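Ctr9 protein (Myceliophthora thermophila, PDB 6AF0) probably helps bind the RNA polymerase II complex, this chain being a long, largely helical part of the protein that carries its tetratricopeptide repeats. Local coordinates at residues Gly585-Glu589 and Arg617-Ile621; Arg649-Gly653 and Tyr677-Leu681; Gln674-Lys678 and Gly694-Leu698; Leu700-Met706 and Ala719-Arg723. All coordinates share one frame; numbering follows the deposited sequence.

Contact 1: Gly585-Glu589 and Arg617-Ile621; sequences GRSYE and RLAYI
R586 and R617 lay their guanidinium groups flat on one another, centres 3.4 Å apart and planes only 18° from parallel. The CZ of R617 sits over the centre of the R586 group, so the stack has little offset. R617 reaches this place with CG beside its own backbone N (chi1 -69°) and further bends at chi2 and chi3 that bring its guanidinium alongside that of R586. Y620 CG lies near the rim of the opposite face. At its edge, R617 turns toward E589, whose extended side chain comes across from helix 573-591. There OE2 of E589 accepts a nearly straight bond from R617 NH2 (2.5 Å, 163°) and a weak one from R617 NE (3.1 Å), completing a salt bridge. The other oxygen, OE1, is hydrogen-bonded to Y601 and lies 3.6 Å from R586 NH1, a long pairing of charges only. I621 CD1 packs 3.7 Å from E589 CD. R586 gives its NE and NH2 to the backbone of another protein chain. Cut back to alanine at R617, the contact would probably lose the charged mate of E589 OE2 and the guanidinium stacked on R586. One carboxylate thus serves two stacked arginines, and its negative charge probably offsets the closeness of their positive ones beside a subunit interface.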
# COMPACT_ATOMS: atom_id res chain seq x y z
N GLY A 585 24.16 -11.56 -23.74
CA GLY A 585 24.91 -10.99 -24.86
C GLY A 585 24.96 -9.49 -24.81
O GLY A 585 26.01 -8.86 -25.02
N ARG A 586 23.80 -8.92 -24.49
CA ARG A 586 23.65 -7.49 -24.29
C ARG A 586 24.52 -6.97 -23.16
O ARG A 586 25.05 -5.87 -23.24
CB ARG A 586 22.20 -7.15 -23.97
CG ARG A 586 21.87 -5.68 -24.11
CD ARG A 586 21.89 -5.26 -25.56
NE ARG A 586 21.86 -3.82 -25.70
CZ ARG A 586 22.93 -3.04 -25.71
NH1 ARG A 586 24.13 -3.56 -25.55
NH2 ARG A 586 22.79 -1.75 -25.88
N SER A 587 24.64 -7.76 -22.10
CA SER A 587 25.42 -7.40 -20.93
C SER A 587 26.89 -7.44 -21.27
O SER A 587 27.63 -6.51 -20.94
CB SER A 587 25.14 -8.34 -19.77
OG SER A 587 25.69 -7.83 -18.58
N TYR A 588 27.31 -8.51 -21.93
CA TYR A 588 28.69 -8.62 -22.46
C TYR A 588 29.02 -7.41 -23.31
O TYR A 588 30.03 -6.76 -23.15
CB TYR A 588 28.85 -9.88 -23.33
CG TYR A 588 29.04 -11.19 -22.59
CD1 TYR A 588 29.83 -11.25 -21.44
CD2 TYR A 588 28.46 -12.37 -23.05
CE1 TYR A 588 30.01 -12.45 -20.75
CE2 TYR A 588 28.65 -13.57 -22.37
CZ TYR A 588 29.43 -13.60 -21.23
OH TYR A 588 29.63 -14.78 -20.55
N GLU A 589 28.15 -7.13 -24.24
CA GLU A 589 28.26 -5.95 -25.05
C GLU A 589 28.44 -4.65 -24.25
O GLU A 589 29.27 -3.81 -24.59
CB GLU A 589 27.00 -5.83 -25.86
CG GLU A 589 27.25 -5.46 -27.29
CD GLU A 589 25.96 -5.35 -28.03
OE1 GLU A 589 25.08 -6.23 -27.85
OE2 GLU A 589 25.84 -4.37 -28.77
N ARG A 617 21.19 -6.28 -32.74
CA ARG A 617 22.41 -5.98 -31.97
C ARG A 617 23.65 -6.42 -32.73
O ARG A 617 24.66 -5.74 -32.73
CB ARG A 617 22.39 -6.61 -30.57
CG ARG A 617 21.38 -5.99 -29.62
CD ARG A 617 21.45 -4.46 -29.56
NE ARG A 617 22.80 -3.98 -29.32
CZ ARG A 617 23.12 -2.71 -29.05
NH1 ARG A 617 22.21 -1.77 -28.98
NH2 ARG A 617 24.37 -2.38 -28.83
N LEU A 618 23.58 -7.56 -33.40
CA LEU A 618 24.70 -8.02 -34.21
C LEU A 618 25.00 -6.99 -35.28
O LEU A 618 26.13 -6.62 -35.47
CB LEU A 618 24.43 -9.40 -34.83
CG LEU A 618 24.73 -10.60 -33.93
CD1 LEU A 618 24.24 -11.88 -34.58
CD2 LEU A 618 26.22 -10.72 -33.59
N ALA A 619 23.96 -6.48 -35.92
CA ALA A 619 24.14 -5.55 -37.03
C ALA A 619 24.69 -4.20 -36.56
O ALA A 619 25.39 -3.50 -37.31
CB ALA A 619 22.83 -5.36 -37.76
N TYR A 620 24.39 -3.83 -35.32
CA TYR A 620 24.93 -2.61 -34.77
C TYR A 620 26.40 -2.88 -34.42
O TYR A 620 27.29 -2.08 -34.80
CB TYR A 620 24.11 -2.13 -33.56
CG TYR A 620 24.83 -1.07 -32.76
CD1 TYR A 620 24.97 0.23 -33.26
CD2 TYR A 620 25.42 -1.38 -31.54
CE1 TYR A 620 25.65 1.19 -32.53
CE2 TYR A 620 26.10 -0.43 -30.81
CZ TYR A 620 26.22 0.86 -31.30
OH TYR A 620 26.91 1.77 -30.54
N ILE A 621 26.66 -3.99 -33.73
CA ILE A 621 28.03 -4.42 -33.41
C ILE A 621 28.88 -4.35 -34.70
O ILE A 621 30.04 -3.91 -34.71
CB ILE A 621 28.06 -5.87 -32.84
CG1 ILE A 621 27.68 -5.92 -31.35
CG2 ILE A 621 29.44 -6.48 -33.01
CD1 ILE A 621 27.54 -7.32 -30.80

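Contact 2: Arg649-Gly653 and Tyr677-Leu681; sequences RGLYG and YKHTL
R649-G653 of helix 646-662 and Y677-L681 of helix 673-684 run antiparallel, their axes 10.6 Å apart at an angle of 165°, and the backbones come nearest where G653 CA lies 6.8 Å from K678 CA. The central side chain is Y677, a knob in the hole formed by R649, G650, Y652 and G653. With CG opposite the backbone N (chi1 159°), its ring projects across the gap. Y652 meets one face of that ring with its edge in a T-shaped pair, centroids 5.5 Å apart and planes at 64°, while Y639 stacks on Y652 from outside the contact. On another side G653, having no side chain, lets Y677 CE2 approach its CA to 3.5 Å. The Y677 hydroxyl points at the carbonyl O of R649, and a hydrogen bond is likely, though the position of the hydroxyl is doubtful. R649 is bent at chi2 and chi3, and Y677 CE1 stands 3.4 Å from the plane of its guanidinium, toward the rim. From the edge of the same group, R649 NH2 donates to T680 OG1 (2.7 Å) close to the guanidinium plane. T680 OG1 in turn donates to Y677 O at 3.0 Å, a carbonyl that also accepts from L681 N. Farther back, R649 CB touches L681 CD1 at 3.5 Å. With a leucine replacing R649, T680 OG1 is likely to lose this donor and a gap to open beside the Y677 ring. Antiparallel helices locked by an aromatic knob facing a glycine are consistent with the stacked helices of a TPR-type alpha-solenoid.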
# COMPACT_ATOMS: atom_id res chain seq x y z
N ARG A 649 13.99 -0.90 -37.58
CA ARG A 649 13.75 0.25 -38.38
C ARG A 649 14.67 1.35 -37.86
O ARG A 649 15.58 1.79 -38.57
CB ARG A 649 12.28 0.65 -38.29
CG ARG A 649 11.31 -0.35 -38.89
CD ARG A 649 11.25 -0.30 -40.41
NE ARG A 649 10.35 0.74 -40.92
CZ ARG A 649 10.27 1.09 -42.20
NH1 ARG A 649 11.02 0.48 -43.12
NH2 ARG A 649 9.44 2.04 -42.58
N GLY A 650 14.46 1.73 -36.61
CA GLY A 650 15.22 2.81 -35.98
C GLY A 650 16.70 2.72 -36.29
O GLY A 650 17.33 3.73 -36.65
N LEU A 651 17.25 1.51 -36.17
CA LEU A 651 18.66 1.27 -36.44
C LEU A 651 19.03 1.64 -37.88
O LEU A 651 20.05 2.30 -38.13
CB LEU A 651 19.02 -0.19 -36.17
CG LEU A 651 20.50 -0.48 -36.48
CD1 LEU A 651 21.45 0.38 -35.67
CD2 LEU A 651 20.83 -1.95 -36.26
N TYR A 652 18.20 1.21 -38.80
CA TYR A 652 18.40 1.54 -40.21
C TYR A 652 18.36 3.04 -40.43
O TYR A 652 19.17 3.59 -41.15
CB TYR A 652 17.36 0.84 -41.10
CG TYR A 652 17.72 0.85 -42.58
CD1 TYR A 652 18.79 0.11 -43.06
CD2 TYR A 652 16.99 1.61 -43.49
CE1 TYR A 652 19.13 0.12 -44.41
CE2 TYR A 652 17.32 1.64 -44.83
CZ TYR A 652 18.38 0.89 -45.29
OH TYR A 652 18.69 0.92 -46.64
N GLY A 653 17.40 3.71 -39.82
CA GLY A 653 17.33 5.16 -39.89
C GLY A 653 18.57 5.81 -39.29
O GLY A 653 19.10 6.79 -39.83
N TYR A 677 12.32 7.50 -45.85
CA TYR A 677 12.20 6.32 -45.01
C TYR A 677 11.55 6.59 -43.65
O TYR A 677 10.73 5.81 -43.19
CB TYR A 677 13.59 5.70 -44.80
CG TYR A 677 13.69 4.82 -43.59
CD1 TYR A 677 13.45 3.46 -43.68
CD2 TYR A 677 14.01 5.35 -42.34
CE1 TYR A 677 13.53 2.65 -42.56
CE2 TYR A 677 14.10 4.56 -41.23
CZ TYR A 677 13.86 3.22 -41.34
OH TYR A 677 13.96 2.44 -40.23
N LYS A 678 11.91 7.69 -43.00
CA LYS A 678 11.38 7.99 -41.66
C LYS A 678 9.89 8.18 -41.70
O LYS A 678 9.21 7.85 -40.74
CB LYS A 678 12.00 9.25 -41.04
CG LYS A 678 13.52 9.28 -40.98
CD LYS A 678 14.10 9.09 -39.58
CE LYS A 678 15.43 9.82 -39.48
NZ LYS A 678 16.40 9.19 -38.55
N HIS A 679 9.35 8.71 -42.80
CA HIS A 679 7.91 8.90 -42.84
C HIS A 679 7.16 7.72 -43.49
O HIS A 679 5.95 7.61 -43.35
CB HIS A 679 7.52 10.31 -43.34
CG HIS A 679 6.87 10.36 -44.69
ND1 HIS A 679 5.59 9.91 -44.92
CD2 HIS A 679 7.30 10.89 -45.86
CE1 HIS A 679 5.27 10.12 -46.19
NE2 HIS A 679 6.29 10.72 -46.78
N THR A 680 7.89 6.81 -44.14
CA THR A 680 7.31 5.48 -44.47
C THR A 680 7.07 4.78 -43.13
O THR A 680 5.96 4.32 -42.85
CB THR A 680 8.17 4.57 -45.42
OG1 THR A 680 9.11 3.79 -44.67
CG2 THR A 680 8.90 5.37 -46.52
N LEU A 681 8.10 4.74 -42.29
CA LEU A 681 7.98 4.27 -40.91
C LEU A 681 6.89 5.02 -40.15
O LEU A 681 6.21 4.46 -39.31
CB LEU A 681 9.33 4.39 -40.20
CG LEU A 681 9.36 4.08 -38.70
CD1 LEU A 681 10.79 3.78 -38.28
CD2 LEU A 681 8.83 5.23 -37.86

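Contact 3: Gln674-Lys678 and Gly694-Leu698; sequences QRHYK and GMGNL
The side-chain amide of Q674 is the flat group here: L698 CD1 lies over one of its faces, 3.8 Å from Q674 CD, and Q674 OE1 takes a weak hydrogen bond from K678 NZ of its own helix, 3.0 Å away. The extended Q674 side chain and that of L698 lie alongside, pointing opposite ways, and L698 CD1 is 3.6 Å from Q674 CG as well. The same leucine reaches on to the backbone of the facing helix, where L698 CD1 stands 3.3 Å from R675 N. M695 brings its terminal methyl to the neighbouring patch: bent at chi2 and chi3, the chain curls so that M695 CE rests 3.3 Å from R675 CB. The rest of R675 is carried off by a chi1 of 64°, which sends its extended chain and guanidinium away from helix 689-704. K678 contributes its alkyl part, K678 CE lying 3.7 Å from G694 CA, where the glycine has no side chain to hold it off. No hydrogen bond joins the two segments, and the contact is held by methyls and methylenes. On the flanks, M695 also touches F727 of helix 712-734, while L698 touches N660 and Q674 touches L656, both of helix 646-662. Helices 673-684 and 689-704 follow one another in the chain and meet antiparallel, axes 10.1 Å apart at 158°. Two consecutive antiparallel helices meeting through small and aliphatic side chains are consistent with a TPR-like alpha-solenoid.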
# COMPACT_ATOMS: atom_id res chain seq x y z
N GLN A 674 16.74 9.28 -46.19
CA GLN A 674 16.44 9.27 -44.74
C GLN A 674 15.06 9.83 -44.41
O GLN A 674 14.30 9.18 -43.71
CB GLN A 674 17.53 10.00 -43.94
CG GLN A 674 17.25 10.08 -42.43
CD GLN A 674 18.39 10.69 -41.59
OE1 GLN A 674 18.32 10.71 -40.36
NE2 GLN A 674 19.43 11.18 -42.24
N ARG A 675 14.74 11.04 -44.88
CA ARG A 675 13.41 11.60 -44.60
C ARG A 675 12.30 10.77 -45.22
O ARG A 675 11.26 10.55 -44.61
CB ARG A 675 13.27 13.07 -45.03
CG ARG A 675 13.38 13.43 -46.51
CD ARG A 675 13.19 14.95 -46.67
NE ARG A 675 13.14 15.47 -48.05
CZ ARG A 675 14.17 16.00 -48.73
NH1 ARG A 675 15.38 16.07 -48.19
NH2 ARG A 675 13.99 16.42 -49.97
N HIS A 676 12.54 10.33 -46.44
CA HIS A 676 11.65 9.41 -47.14
C HIS A 676 11.29 8.26 -46.21
O HIS A 676 10.14 8.11 -45.81
CB HIS A 676 12.37 8.91 -48.39
CG HIS A 676 11.55 8.03 -49.28
ND1 HIS A 676 12.12 7.17 -50.19
CD2 HIS A 676 10.21 7.88 -49.40
CE1 HIS A 676 11.16 6.53 -50.84
NE2 HIS A 676 9.99 6.94 -50.38
N TYR A 677 12.32 7.50 -45.85
CA TYR A 677 12.20 6.32 -45.01
C TYR A 677 11.55 6.59 -43.65
O TYR A 677 10.73 5.81 -43.19
CB TYR A 677 13.59 5.70 -44.80
CG TYR A 677 13.69 4.82 -43.59
CD1 TYR A 677 13.45 3.46 -43.68
CD2 TYR A 677 14.01 5.35 -42.34
CE1 TYR A 677 13.53 2.65 -42.56
CE2 TYR A 677 14.10 4.56 -41.23
CZ TYR A 677 13.86 3.22 -41.34
OH TYR A 677 13.96 2.44 -40.23
N LYS A 678 11.91 7.69 -43.00
CA LYS A 678 11.38 7.99 -41.66
C LYS A 678 9.89 8.18 -41.70
O LYS A 678 9.21 7.85 -40.74
CB LYS A 678 12.00 9.25 -41.04
CG LYS A 678 13.52 9.28 -40.98
CD LYS A 678 14.10 9.09 -39.58
CE LYS A 678 15.43 9.82 -39.48
NZ LYS A 678 16.40 9.19 -38.55
N GLY A 694 14.06 12.51 -35.52
CA GLY A 694 14.86 12.26 -36.71
C GLY A 694 14.51 13.21 -37.83
O GLY A 694 15.36 13.50 -38.67
N MET A 695 13.26 13.67 -37.84
CA MET A 695 12.78 14.58 -38.87
C MET A 695 13.16 16.02 -38.57
O MET A 695 13.65 16.73 -39.43
CB MET A 695 11.27 14.45 -39.01
CG MET A 695 10.79 13.13 -39.59
SD MET A 695 10.63 13.22 -41.39
CE MET A 695 12.34 13.28 -41.85
N GLY A 696 12.90 16.43 -37.33
CA GLY A 696 13.26 17.75 -36.84
C GLY A 696 14.73 18.01 -37.07
O GLY A 696 15.10 19.11 -37.45
N ASN A 697 15.54 16.97 -36.85
CA ASN A 697 16.99 16.98 -37.11
C ASN A 697 17.35 17.17 -38.57
O ASN A 697 18.24 17.95 -38.90
CB ASN A 697 17.63 15.67 -36.68
CG ASN A 697 17.88 15.59 -35.18
OD1 ASN A 697 17.61 16.53 -34.42
ND2 ASN A 697 18.42 14.45 -34.76
N LEU A 698 16.69 16.40 -39.43
CA LEU A 698 16.98 16.42 -40.86
C LEU A 698 16.59 17.75 -41.47
O LEU A 698 17.37 18.38 -42.21
CB LEU A 698 16.26 15.30 -41.59
CG LEU A 698 17.04 14.72 -42.79
CD1 LEU A 698 16.38 13.43 -43.26
CD2 LEU A 698 17.18 15.69 -43.96

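Contact 4: Leu700-Met706 and Ala719-Arg723; sequences LMAAREM and AAYNR
L700 meets Y721 first, its CD1 over one face of the ring, 4.2 Å above the plane and displaced toward the rim. The leucine is also touched by F728 and by I747 of helix 739-752, so it ties three helices together. One turn on, A703 sets CB at the ring edge, 3.3 Å from Y721 CE1. The same A703 CB meets A720 CB at 3.8 Å, and these small side chains let the helices draw close, with axes 9.2 Å apart at 171°. Y721 turns to this position because CG lies beside its backbone N (chi1 -83°), which brings the ring toward helix 689-704. R704 follows, with its CB 3.5 Å from Y721 OH, but its extended chain then runs away from the contact. The polar ends of both residues share a partner outside it: E751 makes a salt bridge with R704 NH1 and a hydrogen bond with Y721 OH. E705 turns outward, its carboxylate paired in a salt bridge with a basic side chain belonging to another protein chain. Past the helix, M706 SD packs 4.1 Å from A720 CB. An alanine pair among the nearest backbone positions, a tyrosine beside it and E751 of a third helix holding the tyrosine hydroxyl are consistent with the tightly packed antiparallel helices of a TPR-like array, here near contacts with other subunits.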
# COMPACT_ATOMS: atom_id res chain seq x y z
N LEU A 700 16.16 20.56 -39.90
CA LEU A 700 17.07 21.55 -39.30
C LEU A 700 18.41 21.67 -40.01
O LEU A 700 18.94 22.76 -40.22
CB LEU A 700 17.31 21.16 -37.84
CG LEU A 700 17.39 22.24 -36.79
CD1 LEU A 700 16.26 23.25 -36.91
CD2 LEU A 700 17.37 21.57 -35.43
N MET A 701 18.97 20.53 -40.37
CA MET A 701 20.27 20.53 -41.03
C MET A 701 20.12 21.01 -42.45
O MET A 701 20.90 21.85 -42.89
CB MET A 701 20.93 19.14 -40.98
CG MET A 701 21.89 19.01 -39.82
SD MET A 701 22.63 17.38 -39.67
CE MET A 701 23.79 17.39 -41.05
N ALA A 702 19.12 20.49 -43.15
CA ALA A 702 18.89 20.87 -44.55
C ALA A 702 18.54 22.35 -44.69
O ALA A 702 18.77 22.95 -45.74
CB ALA A 702 17.78 20.02 -45.15
N ALA A 703 18.02 22.93 -43.62
CA ALA A 703 17.46 24.27 -43.65
C ALA A 703 18.38 25.40 -43.17
O ALA A 703 18.08 26.56 -43.42
CB ALA A 703 16.14 24.29 -42.90
N ARG A 704 19.49 25.12 -42.49
CA ARG A 704 20.46 26.19 -42.21
C ARG A 704 21.27 26.56 -43.46
O ARG A 704 21.75 27.69 -43.60
CB ARG A 704 21.44 25.85 -41.09
CG ARG A 704 22.51 26.93 -40.92
CD ARG A 704 23.18 26.91 -39.56
NE ARG A 704 24.00 28.09 -39.31
CZ ARG A 704 24.58 28.39 -38.14
NH1 ARG A 704 24.43 27.59 -37.08
NH2 ARG A 704 25.31 29.49 -38.02
N GLU A 705 21.44 25.60 -44.35
CA GLU A 705 22.16 25.82 -45.60
C GLU A 705 21.30 26.34 -46.73
O GLU A 705 21.81 26.67 -47.81
CB GLU A 705 22.81 24.52 -46.05
CG GLU A 705 23.87 24.06 -45.10
CD GLU A 705 24.81 23.02 -45.68
OE1 GLU A 705 24.85 22.86 -46.92
OE2 GLU A 705 25.53 22.36 -44.90
N MET A 706 19.99 26.39 -46.52
CA MET A 706 19.11 26.97 -47.52
C MET A 706 19.53 28.40 -47.86
O MET A 706 19.69 29.26 -46.97
CB MET A 706 17.66 26.95 -47.07
CG MET A 706 16.90 25.71 -47.51
SD MET A 706 15.16 25.92 -47.11
CE MET A 706 14.64 26.96 -48.48
N ALA A 719 10.01 28.81 -43.07
CA ALA A 719 8.92 27.83 -43.13
C ALA A 719 9.46 26.41 -42.89
O ALA A 719 8.81 25.60 -42.23
CB ALA A 719 8.21 27.91 -44.48
N ALA A 720 10.63 26.11 -43.46
CA ALA A 720 11.31 24.82 -43.26
C ALA A 720 11.64 24.55 -41.80
O ALA A 720 11.55 23.41 -41.34
CB ALA A 720 12.58 24.72 -44.09
N TYR A 721 12.06 25.59 -41.07
CA TYR A 721 12.27 25.47 -39.62
C TYR A 721 10.95 25.22 -38.90
O TYR A 721 10.89 24.44 -37.95
CB TYR A 721 12.91 26.73 -39.04
CG TYR A 721 14.42 26.79 -39.17
CD1 TYR A 721 15.07 26.40 -40.35
CD2 TYR A 721 15.21 27.24 -38.12
CE1 TYR A 721 16.45 26.45 -40.46
CE2 TYR A 721 16.58 27.31 -38.24
CZ TYR A 721 17.20 26.91 -39.41
OH TYR A 721 18.57 26.97 -39.53
N ASN A 722 9.90 25.88 -39.36
CA ASN A 722 8.58 25.66 -38.80
C ASN A 722 8.21 24.17 -38.82
O ASN A 722 7.74 23.63 -37.83
CB ASN A 722 7.54 26.47 -39.58
CG ASN A 722 7.38 27.89 -39.08
OD1 ASN A 722 6.31 28.47 -39.22
ND2 ASN A 722 8.43 28.46 -38.50
N ARG A 723 8.46 23.51 -39.95
CA ARG A 723 8.19 22.07 -40.09
C ARG A 723 9.00 21.23 -39.13
O ARG A 723 8.49 20.28 -38.56
CB ARG A 723 8.46 21.60 -41.50
CG ARG A 723 7.45 22.13 -42.48
CD ARG A 723 7.77 21.67 -43.88
NE ARG A 723 6.83 22.25 -44.83
CZ ARG A 723 6.99 22.21 -46.14
NH1 ARG A 723 8.06 21.62 -46.66
NH2 ARG A 723 6.08 22.77 -46.93

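How the contacts relate
The four contacts run in order along the chain, probably within one TPR-like superhelix; contacts 2 to 4 use consecutive helices. Contact 1 joins two nearly parallel helices with another helix between them in sequence; the other three join antiparallel ones. Contacts 2 and 3 share helix 673-684, and with it Y677 and K678: one side carries polar and aromatic pairing, the other aliphatic packing. Contacts 3 and 4 share helix 689-704. Contacts 1 and 2 touch only lightly, where L651 packs against A619 and the backbone of Y620. Contacts 1 to 3 are buried, and contact 4 is partly buried. Charge dominates contact 1, whereas contacts 3 and 4 have no hydrogen bond between their segments.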